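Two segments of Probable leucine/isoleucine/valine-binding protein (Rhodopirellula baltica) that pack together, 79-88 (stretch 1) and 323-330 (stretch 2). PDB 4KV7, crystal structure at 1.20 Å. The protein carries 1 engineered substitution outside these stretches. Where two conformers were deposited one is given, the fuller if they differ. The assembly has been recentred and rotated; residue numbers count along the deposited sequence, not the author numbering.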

# COMPACT_ATOMS: atom_id res chain seq x y z
N ARG A 79 19.50 -11.94 -3.95
CA ARG A 79 20.37 -11.18 -4.84
C ARG A 79 20.55 -9.74 -4.36
O ARG A 79 21.67 -9.21 -4.37
CB ARG A 79 19.86 -11.22 -6.29
CG ARG A 79 19.94 -12.60 -6.94
CD ARG A 79 20.21 -12.54 -8.44
NE ARG A 79 19.23 -11.72 -9.16
CZ ARG A 79 18.05 -12.16 -9.59
NH1 ARG A 79 17.69 -13.42 -9.38
NH2 ARG A 79 17.23 -11.34 -10.23
N LEU A 80 19.47 -9.11 -3.91
CA LEU A 80 19.53 -7.73 -3.46
C LEU A 80 20.42 -7.59 -2.22
O LEU A 80 21.21 -6.65 -2.12
CB LEU A 80 18.13 -7.18 -3.16
CG LEU A 80 17.24 -6.99 -4.39
CD1 LEU A 80 15.81 -6.72 -3.94
CD2 LEU A 80 17.77 -5.86 -5.24
N THR A 81 20.29 -8.52 -1.28
CA THR A 81 21.02 -8.41 -0.02
C THR A 81 22.44 -8.95 -0.10
O THR A 81 23.34 -8.48 0.60
CB THR A 81 20.27 -9.11 1.14
OG1 THR A 81 20.05 -10.48 0.82
CG2 THR A 81 18.94 -8.42 1.41
N ASP A 82 22.65 -9.95 -0.96
CA ASP A 82 23.98 -10.51 -1.13
C ASP A 82 24.74 -9.73 -2.20
O ASP A 82 25.48 -8.80 -1.89
CB ASP A 82 23.89 -11.99 -1.51
CG ASP A 82 25.25 -12.69 -1.54
OD1 ASP A 82 26.29 -12.01 -1.58
OD2 ASP A 82 25.26 -13.94 -1.51
N GLU A 83 24.56 -10.11 -3.46
CA GLU A 83 25.43 -9.58 -4.51
C GLU A 83 25.30 -8.07 -4.74
O GLU A 83 26.29 -7.41 -5.02
CB GLU A 83 25.31 -10.38 -5.81
CG GLU A 83 24.13 -10.02 -6.68
CD GLU A 83 23.95 -11.00 -7.83
OE1 GLU A 83 24.10 -10.59 -9.00
OE2 GLU A 83 23.67 -12.19 -7.55
N HIS A 84 24.09 -7.52 -4.62
CA HIS A 84 23.92 -6.09 -4.84
C HIS A 84 24.27 -5.26 -3.62
O HIS A 84 24.48 -4.05 -3.72
CB HIS A 84 22.49 -5.78 -5.29
CG HIS A 84 22.16 -6.34 -6.64
ND1 HIS A 84 22.84 -5.98 -7.78
CD2 HIS A 84 21.21 -7.22 -7.02
CE1 HIS A 84 22.33 -6.63 -8.81
NE2 HIS A 84 21.34 -7.39 -8.38
N GLU A 85 24.34 -5.91 -2.46
CA GLU A 85 24.71 -5.24 -1.21
C GLU A 85 23.88 -3.99 -0.93
O GLU A 85 24.42 -2.98 -0.49
CB GLU A 85 26.20 -4.86 -1.23
CG GLU A 85 27.13 -6.04 -1.42
CD GLU A 85 28.59 -5.65 -1.34
OE1 GLU A 85 28.99 -4.67 -2.01
OE2 GLU A 85 29.34 -6.33 -0.61
N VAL A 86 22.58 -4.06 -1.18
CA VAL A 86 21.76 -2.86 -1.04
C VAL A 86 21.70 -2.37 0.41
O VAL A 86 21.82 -3.17 1.35
CB VAL A 86 20.34 -3.03 -1.61
CG1 VAL A 86 20.39 -3.42 -3.08
CG2 VAL A 86 19.53 -4.05 -0.80
N LEU A 87 21.52 -1.07 0.57
CA LEU A 87 21.51 -0.43 1.89
C LEU A 87 20.17 -0.60 2.61
O LEU A 87 20.12 -0.56 3.85
CB LEU A 87 21.84 1.05 1.75
CG LEU A 87 23.19 1.36 1.08
CD1 LEU A 87 23.34 2.86 0.84
CD2 LEU A 87 24.36 0.82 1.90
N ALA A 88 19.11 -0.78 1.83
CA ALA A 88 17.76 -1.00 2.34
C ALA A 88 16.93 -1.56 1.20
O ALA A 88 17.26 -1.35 0.03
CB ALA A 88 17.15 0.30 2.85
N GLU A 323 29.43 7.14 7.95
CA GLU A 323 29.17 6.14 6.94
C GLU A 323 27.68 5.86 6.77
O GLU A 323 26.95 5.65 7.75
CB GLU A 323 29.90 4.85 7.29
CG GLU A 323 29.69 3.71 6.31
CD GLU A 323 30.50 2.48 6.68
OE1 GLU A 323 30.51 2.11 7.87
OE2 GLU A 323 31.13 1.90 5.78
N ILE A 324 27.23 5.88 5.53
CA ILE A 324 25.87 5.47 5.21
C ILE A 324 25.88 3.96 4.98
O ILE A 324 26.55 3.46 4.08
CB ILE A 324 25.33 6.24 4.01
CG1 ILE A 324 25.26 7.73 4.34
CG2 ILE A 324 23.96 5.71 3.61
CD1 ILE A 324 25.23 8.64 3.13
N SER A 325 25.17 3.24 5.84
CA SER A 325 25.18 1.79 5.84
C SER A 325 23.81 1.29 6.25
O SER A 325 22.94 2.07 6.62
CB SER A 325 26.21 1.27 6.85
OG SER A 325 25.81 1.62 8.17
N ARG A 326 23.62 -0.03 6.18
CA ARG A 326 22.39 -0.64 6.67
C ARG A 326 22.12 -0.23 8.10
O ARG A 326 21.01 0.17 8.44
CB ARG A 326 22.49 -2.16 6.57
CG ARG A 326 22.42 -2.67 5.14
CD ARG A 326 22.60 -4.17 5.04
NE ARG A 326 22.57 -4.58 3.64
CZ ARG A 326 22.84 -5.80 3.20
NH1 ARG A 326 23.14 -6.77 4.05
NH2 ARG A 326 22.80 -6.05 1.89
N SER A 327 23.14 -0.30 8.95
CA SER A 327 22.96 0.02 10.36
C SER A 327 22.68 1.51 10.58
O SER A 327 21.82 1.87 11.38
CB SER A 327 24.16 -0.44 11.18
OG SER A 327 25.34 0.25 10.79
N SER A 328 23.39 2.38 9.88
CA SER A 328 23.15 3.81 10.10
C SER A 328 21.81 4.26 9.49
O SER A 328 21.20 5.21 9.97
CB SER A 328 24.32 4.68 9.64
OG SER A 328 24.46 4.66 8.23
N ILE A 329 21.34 3.57 8.45
CA ILE A 329 20.03 3.89 7.91
C ILE A 329 18.91 3.46 8.86
O ILE A 329 17.98 4.21 9.10
CB ILE A 329 19.83 3.32 6.50
CG1 ILE A 329 20.67 4.12 5.51
CG2 ILE A 329 18.34 3.33 6.11
CD1 ILE A 329 20.70 3.55 4.12
N ALA A 330 19.04 2.27 9.43
CA ALA A 330 18.07 1.79 10.41
C ALA A 330 18.00 2.78 11.58
O ALA A 330 16.91 3.16 12.02
CB ALA A 330 18.45 0.40 10.89
O HOH W 1 24.23 -9.42 3.40

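The two segments meet in a small, mixed contact in which one arginine side chain holds the turn after a helix through hydrogen bonds to backbone carbonyls, while a leucine from that turn packs against two isoleucines. The segments are distant in sequence, and their summed buried surface is 341 Å², most of it contributed by Leu87 and Arg326, whose CA atoms approach to 4.9 Å.

In the first stretch Asp82 is the first residue to leave helical phi/psi. The chain then turns back on itself, held by backbone hydrogen bonds from His84 N to Arg79 O (3.0 Å) and from Val86 N to Leu80 O (3.1 Å). This fold brings the carbonyl oxygens of Thr81 and Val86 within reach of a single guanidinium group. The second stretch enters a helix at Arg326, with Ser325 at the N-cap position. From within the first turn of the helix, Ser328 OG donates to Glu323 O (2.7 Å) and accepts from Ser325 N (2.9 Å), tying the preceding segment to that turn.

Arg326 reaches across with an extended side chain, chi1 in the m well and chi2 and chi3 both t. Its CA-to-CB bond points sideways, but the end of the side chain comes nearer to the turn. There Arg326 NH2 donates to Thr81 O at 2.8 Å with a nearly linear angle of 168°, and Arg326 NE donates to Val86 O at 2.8 Å and 159°. Arg326 NH2 also donates to Val86 O at 3.1 Å, with a more bent angle of 137°, so this carbonyl accepts from two nitrogens of the same group. Both acceptors lie at the guanidinium edge, near its plane, where the N-H bonds point. A water extends the network, accepting from Arg326 NH1 at 2.9 Å and donating to Thr81 O at 3.1 Å. The cationic group is thus matched to uncharged carbonyls, and no salt bridge links the stretches.

Beside this polar cluster, Leu87 supplies the apolar part of the contact. Leu87 CB lies 3.6 Å from Ile329 CD1, and Leu87 CD1 lies 4.0 Å from Ile324 CG2, so its side chain touches residues on the helix and in the segment before it. Ile329 directs its CA-to-CB bond toward the first stretch. The leucine also packs on the backbone, with Leu87 CD2 4.1 Å from Ser325 CA. Leu87 O, 3.4 Å from the aliphatic Arg326 CG, is buried by the contact without a hydrogen-bonding partner in the model.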